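Local coordinates for PP1b (Porcine reproductive and respiratory syndrome virus, PDB 6JDR), which probably unwinds RNA and DNA duplexes with 5' to 3' polarity, driven by ATP hydrolysis, as the zinc-binding helicase part of the arterivirus replicase polyprotein, at residues V135-A138 with S139-R143; L233-L236 with R237-K241; P310-Y313 with G314-T318; L344-T348 with K349-N353. The protein carries 1 engineered substitution. One frame throughout, in Å; residues are numbered along the deposited sequence.

Interaction 1. Residues V135-A138 with S139-R143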
loop_
_atom_site.group_PDB
_atom_site.type_symbol
_atom_site.label_atom_id
_atom_site.label_comp_id
_atom_site.label_asym_id
_atom_site.label_seq_id
_atom_site.Cartn_x
_atom_site.Cartn_y
_atom_site.Cartn_z
ATOM N N VAL A 135 -10.022 9.233 16.427
ATOM C CA VAL A 135 -10.622 10.147 15.443
ATOM C C VAL A 135 -9.685 10.331 14.238
ATOM O O VAL A 135 -10.145 10.466 13.104
ATOM C CB VAL A 135 -11.067 11.507 16.054
ATOM C CG1 VAL A 135 -9.921 12.238 16.733
ATOM C CG2 VAL A 135 -11.689 12.398 14.985
ATOM N N ALA A 136 -8.377 10.308 14.486
ATOM C CA ALA A 136 -7.384 10.319 13.414
ATOM C C ALA A 136 -7.372 8.988 12.663
ATOM O O ALA A 136 -7.226 8.962 11.438
ATOM C CB ALA A 136 -6.004 10.616 13.976
ATOM N N VAL A 137 -7.523 7.888 13.401
ATOM C CA VAL A 137 -7.600 6.556 12.797
ATOM C C VAL A 137 -8.740 6.507 11.776
ATOM O O VAL A 137 -8.542 6.074 10.640
ATOM C CB VAL A 137 -7.785 5.450 13.866
ATOM C CG1 VAL A 137 -8.188 4.123 13.235
ATOM C CG2 VAL A 137 -6.509 5.271 14.676
ATOM N N ALA A 138 -9.924 6.959 12.185
ATOM C CA ALA A 138 -11.097 6.995 11.300
ATOM C C ALA A 138 -10.825 7.800 10.029
ATOM O O ALA A 138 -11.063 7.328 8.918
ATOM C CB ALA A 138 -12.294 7.571 12.038
ATOM N N SER A 139 -10.313 9.012 10.211
ATOM C CA SER A 139 -9.955 9.890 9.102
ATOM C C SER A 139 -8.908 9.258 8.181
ATOM O O SER A 139 -9.086 9.212 6.964
ATOM C CB SER A 139 -9.441 11.225 9.650
ATOM O OG SER A 139 -8.787 11.983 8.647
ATOM N N ASN A 140 -7.821 8.768 8.766
ATOM C CA ASN A 140 -6.722 8.188 7.994
ATOM C C ASN A 140 -7.082 6.886 7.281
ATOM O O ASN A 140 -6.523 6.587 6.223
ATOM C CB ASN A 140 -5.499 7.977 8.890
ATOM C CG ASN A 140 -4.833 9.283 9.283
ATOM O OD1 ASN A 140 -4.732 10.207 8.475
ATOM N ND2 ASN A 140 -4.365 9.365 10.521
ATOM N N VAL A 141 -8.005 6.116 7.856
ATOM C CA VAL A 141 -8.497 4.886 7.223
ATOM C C VAL A 141 -9.161 5.177 5.881
ATOM O O VAL A 141 -9.001 4.413 4.928
ATOM C CB VAL A 141 -9.478 4.127 8.149
ATOM C CG1 VAL A 141 -10.394 3.192 7.372
ATOM C CG2 VAL A 141 -8.706 3.342 9.196
ATOM N N LEU A 142 -9.905 6.280 5.812
ATOM C CA LEU A 142 -10.574 6.685 4.576
ATOM C C LEU A 142 -9.572 7.044 3.481
ATOM O O LEU A 142 -9.783 6.717 2.317
ATOM C CB LEU A 142 -11.509 7.869 4.829
ATOM C CG LEU A 142 -12.693 7.620 5.770
ATOM C CD1 LEU A 142 -13.377 8.938 6.106
ATOM C CD2 LEU A 142 -13.686 6.632 5.174
ATOM N N ARG A 143 -8.481 7.700 3.868
ATOM C CA ARG A 143 -7.428 8.097 2.934
ATOM C C ARG A 143 -6.336 7.030 2.755
ATOM O O ARG A 143 -5.282 7.308 2.180
ATOM C CB ARG A 143 -6.802 9.419 3.393
ATOM C CG ARG A 143 -7.768 10.595 3.368
ATOM C CD ARG A 143 -7.074 11.902 3.731
#
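Backbone N-H groups of S139, N140 and V141 reach back four residues to the carbonyls of V135, A136 and V137 along helix 134-142, with N140 N to A136 O at 2.7 Å. The next bond, L142 N to A138 O, has stretched to 3.5 Å and is weak, close to the point where R143 abandons helical geometry. One turn apart on the buried side, V137 and V141 meet obliquely, CG1 of V137 lying 4.1 Å from CG2 of V141. Because V141 CG1 is anti to the backbone N (chi1 158°), its CG2 turns back along the helix and rests 3.1 Å from V137 O. Both valines also pack on L239 of helix 232-239, and V137 reaches L236 as well. On a neighbouring flank A136 CB approaches N140 ND2 at 4.0 Å. That amide nitrogen is 3.0 Å from A136 O too, but the angle is too poor for a bond, and ND2 instead donates to L239 O. At the start of the segment the V135 side chain comes within about 7 Å of that of the zinc ligand C10. The chemistry is thus divided: main-chain bonds hold the turns, while the valines and the asparagine amide turn their apolar and polar contacts toward the neighbouring helix.

Interaction 2. Residues L233-L236 with R237-K241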
loop_
_atom_site.group_PDB
_atom_site.type_symbol
_atom_site.label_atom_id
_atom_site.label_comp_id
_atom_site.label_asym_id
_atom_site.label_seq_id
_atom_site.Cartn_x
_atom_site.Cartn_y
_atom_site.Cartn_z
ATOM N N LEU A 233 -2.944 -3.511 17.409
ATOM C CA LEU A 233 -2.680 -2.276 18.145
ATOM C C LEU A 233 -1.594 -1.435 17.476
ATOM O O LEU A 233 -1.707 -0.209 17.423
ATOM C CB LEU A 233 -2.292 -2.581 19.600
ATOM C CG LEU A 233 -2.134 -1.363 20.521
ATOM C CD1 LEU A 233 -3.458 -0.632 20.701
ATOM C CD2 LEU A 233 -1.570 -1.773 21.872
ATOM N N ASP A 234 -0.546 -2.083 16.969
ATOM C CA ASP A 234 0.505 -1.363 16.248
ATOM C C ASP A 234 -0.036 -0.701 14.983
ATOM O O ASP A 234 0.405 0.381 14.610
ATOM C CB ASP A 234 1.662 -2.292 15.874
ATOM C CG ASP A 234 2.495 -2.696 17.065
ATOM O OD1 ASP A 234 2.521 -1.951 18.063
ATOM O OD2 ASP A 234 3.141 -3.757 17.005
ATOM N N VAL A 235 -0.984 -1.357 14.324
ATOM C CA VAL A 235 -1.591 -0.796 13.126
ATOM C C VAL A 235 -2.375 0.469 13.481
ATOM O O VAL A 235 -2.315 1.469 12.761
ATOM C CB VAL A 235 -2.494 -1.821 12.409
ATOM C CG1 VAL A 235 -3.329 -1.152 11.328
ATOM C CG2 VAL A 235 -1.642 -2.928 11.809
ATOM N N LEU A 236 -3.095 0.421 14.598
ATOM C CA LEU A 236 -3.820 1.590 15.081
ATOM C C LEU A 236 -2.876 2.731 15.473
ATOM O O LEU A 236 -3.208 3.898 15.283
ATOM C CB LEU A 236 -4.721 1.216 16.253
ATOM C CG LEU A 236 -5.907 0.302 15.940
ATOM C CD1 LEU A 236 -6.709 0.065 17.207
ATOM C CD2 LEU A 236 -6.789 0.899 14.853
ATOM N N ARG A 237 -1.706 2.391 16.014
ATOM C CA ARG A 237 -0.678 3.394 16.315
ATOM C C ARG A 237 -0.257 4.146 15.056
ATOM O O ARG A 237 -0.187 5.373 15.064
ATOM C CB ARG A 237 0.552 2.758 16.966
ATOM C CG ARG A 237 0.369 2.368 18.423
ATOM C CD ARG A 237 1.640 1.735 18.981
ATOM N NE ARG A 237 1.516 1.404 20.402
ATOM C CZ ARG A 237 1.584 0.179 20.934
ATOM N NH1 ARG A 237 1.787 -0.907 20.184
ATOM N NH2 ARG A 237 1.457 0.039 22.250
ATOM N N LEU A 238 0.019 3.408 13.981
ATOM C CA LEU A 238 0.388 4.012 12.698
ATOM C C LEU A 238 -0.745 4.864 12.133
ATOM O O LEU A 238 -0.544 6.024 11.780
ATOM C CB LEU A 238 0.761 2.940 11.674
ATOM C CG LEU A 238 2.018 2.104 11.934
ATOM C CD1 LEU A 238 2.267 1.172 10.757
ATOM C CD2 LEU A 238 3.235 2.983 12.194
ATOM N N LEU A 239 -1.938 4.284 12.061
ATOM C CA LEU A 239 -3.098 4.986 11.529
ATOM C C LEU A 239 -3.490 6.231 12.326
ATOM O O LEU A 239 -4.209 7.087 11.814
ATOM C CB LEU A 239 -4.284 4.036 11.405
ATOM C CG LEU A 239 -4.133 3.044 10.256
ATOM C CD1 LEU A 239 -5.204 1.965 10.323
ATOM C CD2 LEU A 239 -4.181 3.767 8.919
ATOM N N SER A 240 -3.027 6.334 13.568
ATOM C CA SER A 240 -3.188 7.564 14.337
ATOM C C SER A 240 -2.313 8.710 13.809
ATOM O O SER A 240 -2.630 9.876 14.036
ATOM C CB SER A 240 -2.863 7.315 15.813
ATOM O OG SER A 240 -3.752 6.371 16.375
ATOM N N LYS A 241 -1.217 8.373 13.125
ATOM C CA LYS A 241 -0.240 9.356 12.644
ATOM C C LYS A 241 -0.207 9.546 11.120
ATOM O O LYS A 241 0.123 10.630 10.643
ATOM C CB LYS A 241 1.162 8.973 13.129
ATOM C CG LYS A 241 1.372 9.106 14.631
ATOM C CD LYS A 241 1.475 10.564 15.058
ATOM C CE LYS A 241 1.780 10.690 16.543
ATOM N NZ LYS A 241 1.862 12.111 16.982
#
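Helix 232-239, the crossover helix between strands 222-224 and 245-248, pairs D234 and R237 in an i to i+3 salt bridge near its middle. D234 OD1 faces R237 NH1 at a modelled 2.5 Å, a value so short that it is doubtful in detail, with an N-H...O angle of only 129° and the carboxylate and guanidinium planes 39° apart. The carboxylate sits at the edge of the guanidinium, while L233 lies over one face: its CG stands 3.9 Å above the plane, displaced toward the rim, and its CD2 is 3.5 Å from R237 NH2. R237 reaches this place with CG anti to its own carbonyl carbon (chi1 -75°) and the chain extended from CG to NE. NH2 is further bonded to T128 O, so the group is gripped from outside the helix as well. In the RecA-like, P-loop NTPase fold of the helicase core such a beta-alpha-beta unit sets the helix against a parallel sheet, and here helix 134-142 lies beside it. Within the helix the side chains of V235 and L239 lie side by side, pointing the same way, with CG1 of V235 3.8 Å from CD1 of L239, and L239 N bonds to V235 O at 2.9 Å. Toward the C-terminal end L236 O accepts twice from S240, from N at 3.0 Å and from OG at 2.8 Å, the two donors coming from opposite faces of the carbonyl plane. S240 OG is also bonded to N133 N.

Interaction 3. Residues P310-Y313 with G314-T318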
loop_
_atom_site.group_PDB
_atom_site.type_symbol
_atom_site.label_atom_id
_atom_site.label_comp_id
_atom_site.label_asym_id
_atom_site.label_seq_id
_atom_site.Cartn_x
_atom_site.Cartn_y
_atom_site.Cartn_z
ATOM N N PRO A 310 0.821 4.800 -44.047
ATOM C CA PRO A 310 0.234 3.463 -43.858
ATOM C C PRO A 310 1.260 2.329 -43.871
ATOM O O PRO A 310 2.319 2.462 -44.484
ATOM C CB PRO A 310 -0.718 3.324 -45.050
ATOM C CG PRO A 310 -1.053 4.720 -45.441
ATOM C CD PRO A 310 0.176 5.530 -45.156
ATOM N N VAL A 311 0.935 1.226 -43.204
ATOM C CA VAL A 311 1.858 0.100 -43.075
ATOM C C VAL A 311 1.099 -1.223 -42.926
ATOM O O VAL A 311 -0.066 -1.232 -42.523
ATOM C CB VAL A 311 2.819 0.325 -41.886
ATOM C CG1 VAL A 311 2.085 0.223 -40.553
ATOM C CG2 VAL A 311 3.989 -0.643 -41.940
ATOM N N ARG A 312 1.761 -2.328 -43.266
ATOM C CA ARG A 312 1.139 -3.652 -43.274
ATOM C C ARG A 312 1.871 -4.638 -42.356
ATOM O O ARG A 312 2.234 -5.737 -42.781
ATOM C CB ARG A 312 1.120 -4.206 -44.703
ATOM C CG ARG A 312 0.394 -3.337 -45.718
ATOM C CD ARG A 312 -1.119 -3.434 -45.576
ATOM N NE ARG A 312 -1.806 -2.887 -46.746
ATOM C CZ ARG A 312 -1.945 -3.513 -47.916
ATOM N NH1 ARG A 312 -1.443 -4.733 -48.107
ATOM N NH2 ARG A 312 -2.590 -2.911 -48.911
ATOM N N TYR A 313 2.078 -4.253 -41.099
ATOM C CA TYR A 313 2.738 -5.129 -40.130
ATOM C C TYR A 313 1.720 -5.927 -39.320
ATOM O O TYR A 313 0.829 -5.353 -38.693
ATOM C CB TYR A 313 3.631 -4.321 -39.186
ATOM C CG TYR A 313 4.820 -3.643 -39.845
ATOM C CD1 TYR A 313 5.525 -4.257 -40.882
ATOM C CD2 TYR A 313 5.264 -2.402 -39.402
ATOM C CE1 TYR A 313 6.617 -3.640 -41.470
ATOM C CE2 TYR A 313 6.359 -1.781 -39.983
ATOM C CZ TYR A 313 7.030 -2.404 -41.019
ATOM O OH TYR A 313 8.115 -1.792 -41.601
ATOM N N GLY A 314 1.863 -7.251 -39.334
ATOM C CA GLY A 314 0.951 -8.140 -38.618
ATOM C C GLY A 314 -0.448 -8.085 -39.197
ATOM O O GLY A 314 -0.617 -7.830 -40.387
ATOM N N GLN A 315 -1.451 -8.319 -38.356
ATOM C CA GLN A 315 -2.843 -8.196 -38.773
ATOM C C GLN A 315 -3.245 -6.727 -38.795
ATOM O O GLN A 315 -3.070 -6.022 -37.803
ATOM C CB GLN A 315 -3.761 -8.972 -37.824
ATOM C CG GLN A 315 -5.243 -8.886 -38.167
ATOM C CD GLN A 315 -5.551 -9.394 -39.563
ATOM O OE1 GLN A 315 -5.369 -10.575 -39.854
ATOM N NE2 GLN A 315 -6.018 -8.505 -40.436
ATOM N N VAL A 316 -3.781 -6.269 -39.923
ATOM C CA VAL A 316 -4.267 -4.897 -40.042
ATOM C C VAL A 316 -5.704 -4.812 -39.537
ATOM O O VAL A 316 -6.542 -5.655 -39.874
ATOM C CB VAL A 316 -4.202 -4.387 -41.497
ATOM C CG1 VAL A 316 -4.813 -2.994 -41.614
ATOM C CG2 VAL A 316 -2.762 -4.384 -41.992
ATOM N N LEU A 317 -5.973 -3.789 -38.728
ATOM C CA LEU A 317 -7.301 -3.543 -38.181
ATOM C C LEU A 317 -7.754 -2.151 -38.573
ATOM O O LEU A 317 -6.944 -1.227 -38.621
ATOM C CB LEU A 317 -7.278 -3.649 -36.657
ATOM C CG LEU A 317 -6.869 -4.995 -36.061
ATOM C CD1 LEU A 317 -6.872 -4.918 -34.540
ATOM C CD2 LEU A 317 -7.796 -6.103 -36.539
ATOM N N THR A 318 -9.048 -2.004 -38.848
ATOM C CA THR A 318 -9.611 -0.707 -39.216
ATOM C C THR A 318 -11.102 -0.659 -38.875
ATOM O O THR A 318 -11.790 -1.665 -38.991
ATOM C CB THR A 318 -9.376 -0.402 -40.714
ATOM O OG1 THR A 318 -9.836 0.922 -41.023
ATOM C CG2 THR A 318 -10.087 -1.417 -41.606
#
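A loose apolar contact on the protein surface links R312 and V316 across the bend that carries the chain into strand 315-318. CD of R312 lies 4.1 Å from CG2 of V316, the two side chains passing at a slant, and the same methyl is 4.2 Å from V311 O. The arginine is folded at its second torsion (chi2 -76°), which keeps its aliphatic part beside the valine while the guanidinium extends to salt bridges with E325 and D326. G314 makes the bend with positive phi (65°). Before it, Y313 has V311 CG2 over one ring face, 3.2 Å above the plane and offset toward the rim. After it, Q315 turns its amide to the carbonyl of the next residue: NE2 donates to V316 O at 3.0 Å in a nearly straight bond (171°) with the acceptor in the amide plane, and also bonds to S327 O. Strand 315-318 then runs between strands 342-345 and 329-330 of a parallel sheet, V316 resting on T343 and H345, while the Y313 ring meets that of F369 in strand 367-371.

Interaction 4. Residues L344-T348 with K349-N353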
loop_
_atom_site.group_PDB
_atom_site.type_symbol
_atom_site.label_atom_id
_atom_site.label_comp_id
_atom_site.label_asym_id
_atom_site.label_seq_id
_atom_site.Cartn_x
_atom_site.Cartn_y
_atom_site.Cartn_z
ATOM N N LEU A 344 -3.141 -0.772 -36.386
ATOM C CA LEU A 344 -4.383 -0.018 -36.253
ATOM C C LEU A 344 -4.410 1.059 -37.327
ATOM O O LEU A 344 -3.667 2.036 -37.257
ATOM C CB LEU A 344 -4.485 0.609 -34.856
ATOM C CG LEU A 344 -5.725 1.453 -34.527
ATOM C CD1 LEU A 344 -7.015 0.742 -34.913
ATOM N N HIS A 345 -5.274 0.864 -38.318
ATOM C CA HIS A 345 -5.327 1.693 -39.515
ATOM C C HIS A 345 -6.556 2.598 -39.454
ATOM O O HIS A 345 -7.685 2.118 -39.522
ATOM C CB HIS A 345 -5.377 0.769 -40.737
ATOM C CG HIS A 345 -5.377 1.481 -42.050
ATOM N ND1 HIS A 345 -4.345 2.300 -42.456
ATOM C CD2 HIS A 345 -6.270 1.471 -43.067
ATOM C CE1 HIS A 345 -4.611 2.776 -43.658
ATOM N NE2 HIS A 345 -5.774 2.289 -44.052
ATOM N N LEU A 346 -6.326 3.906 -39.332
ATOM C CA LEU A 346 -7.398 4.877 -39.093
ATOM C C LEU A 346 -7.406 6.007 -40.127
ATOM O O LEU A 346 -7.208 7.172 -39.778
ATOM C CB LEU A 346 -7.248 5.481 -37.690
ATOM C CG LEU A 346 -7.164 4.506 -36.512
ATOM C CD1 LEU A 346 -6.626 5.213 -35.277
ATOM C CD2 LEU A 346 -8.523 3.888 -36.231
ATOM N N PRO A 347 -7.644 5.674 -41.405
ATOM C CA PRO A 347 -7.666 6.700 -42.450
ATOM C C PRO A 347 -8.847 7.669 -42.380
ATOM O O PRO A 347 -8.723 8.803 -42.841
ATOM C CB PRO A 347 -7.738 5.884 -43.745
ATOM C CG PRO A 347 -8.342 4.586 -43.340
ATOM C CD PRO A 347 -7.829 4.322 -41.959
ATOM N N THR A 348 -9.975 7.235 -41.818
ATOM C CA THR A 348 -11.207 8.024 -41.862
ATOM C C THR A 348 -11.461 8.754 -40.545
ATOM O O THR A 348 -11.391 8.157 -39.473
ATOM C CB THR A 348 -12.409 7.127 -42.204
ATOM O OG1 THR A 348 -12.131 6.409 -43.414
ATOM C CG2 THR A 348 -13.678 7.953 -42.388
ATOM N N LYS A 349 -11.775 10.044 -40.641
ATOM C CA LYS A 349 -11.933 10.906 -39.469
ATOM C C LYS A 349 -13.210 10.577 -38.695
ATOM O O LYS A 349 -14.230 10.229 -39.293
ATOM C CB LYS A 349 -11.950 12.377 -39.894
ATOM C CG LYS A 349 -11.642 13.350 -38.768
ATOM C CD LYS A 349 -12.089 14.766 -39.098
ATOM C CE LYS A 349 -11.818 15.710 -37.937
ATOM N NZ LYS A 349 -12.642 16.948 -38.006
ATOM N N ASP A 350 -13.135 10.695 -37.368
ATOM C CA ASP A 350 -14.248 10.399 -36.459
ATOM C C ASP A 350 -14.767 8.968 -36.608
ATOM O O ASP A 350 -15.971 8.727 -36.527
ATOM C CB ASP A 350 -15.392 11.408 -36.647
ATOM C CG ASP A 350 -14.964 12.842 -36.361
ATOM O OD1 ASP A 350 -14.284 13.073 -35.337
ATOM O OD2 ASP A 350 -15.317 13.742 -37.154
ATOM N N SER A 351 -13.852 8.020 -36.804
ATOM C CA SER A 351 -14.216 6.618 -37.033
ATOM C C SER A 351 -13.974 5.720 -35.821
ATOM O O SER A 351 -14.124 4.500 -35.919
ATOM C CB SER A 351 -13.433 6.065 -38.228
ATOM O OG SER A 351 -12.046 6.001 -37.944
ATOM N N LEU A 352 -13.620 6.312 -34.682
ATOM C CA LEU A 352 -13.144 5.538 -33.541
ATOM C C LEU A 352 -13.815 5.952 -32.239
ATOM O O LEU A 352 -13.776 7.122 -31.868
ATOM C CB LEU A 352 -11.630 5.718 -33.421
ATOM C CG LEU A 352 -10.841 4.719 -32.579
ATOM C CD1 LEU A 352 -10.936 3.314 -33.151
ATOM C CD2 LEU A 352 -9.390 5.170 -32.504
ATOM N N ASN A 353 -14.434 4.987 -31.558
ATOM C CA ASN A 353 -14.981 5.201 -30.212
ATOM C C ASN A 353 -14.221 4.369 -29.172
ATOM O O ASN A 353 -13.305 3.624 -29.525
ATOM C CB ASN A 353 -16.486 4.894 -30.180
ATOM C CG ASN A 353 -16.801 3.420 -30.363
ATOM O OD1 ASN A 353 -15.989 2.549 -30.061
ATOM N ND2 ASN A 353 -17.997 3.136 -30.852
HETATM O O HOH W 1 -10.617 4.986 -40.042
#
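T348, K349 and L346 carry most of this contact, with S351 closing it. The T348 carbonyl is the polar hub: S351 OG donates to its O at 2.7 Å, from 22° out of the carbonyl plane, and Q376 NE2 adds a second bond to it. The serine hydroxyl sits between its backbone N and carbonyl carbon (chi1 66°), which turns OG inward over the bend. A water accepts from T348 N at 2.9 Å and donates to S351 OG at 2.7 Å, so two bonds grip this hydroxyl. T348 CG2 lies 3.3 Å from K349 N, while T348 OG1 is bonded to D323. K349 contributes its backbone and CB, and its side chain extends away from the bend. L346 and L352 cross at about a right angle, CD1 of L346 being 3.9 Å from CD2 of L352, and L352 continues onto A357 of helix 354-361. Residues T348 to S351 form a type II beta turn, D350 adopting the positive phi of its third position. The turn lies in the connection from strand 342-345 to helix 354-361, whose N-cap is N353: a strand-to-helix link of the C-terminal RecA-like helicase domain.

Overall arrangement
Interactions 1 and 2 belong to adjacent helices, 134-142 and 232-239, and touch directly, V137 CG2 packing 3.4 Å from S240 OG. Interaction 2 is the buried one, combining charge with leucine and valine contacts; interaction 1 is half exposed and relies more on its main chain. Interactions 3 and 4 lie far off, their centres 47 to 55 Å from those of the first pair, at opposite ends of neighbouring strands 315-318 and 342-345 of the other parallel sheet. There L317 O meets H345 N at 2.7 Å. Interaction 3 is a surface bend with loose apolar contact, whereas the partly buried interaction 4 uses hydroxyl and water bonds together with a leucine contact.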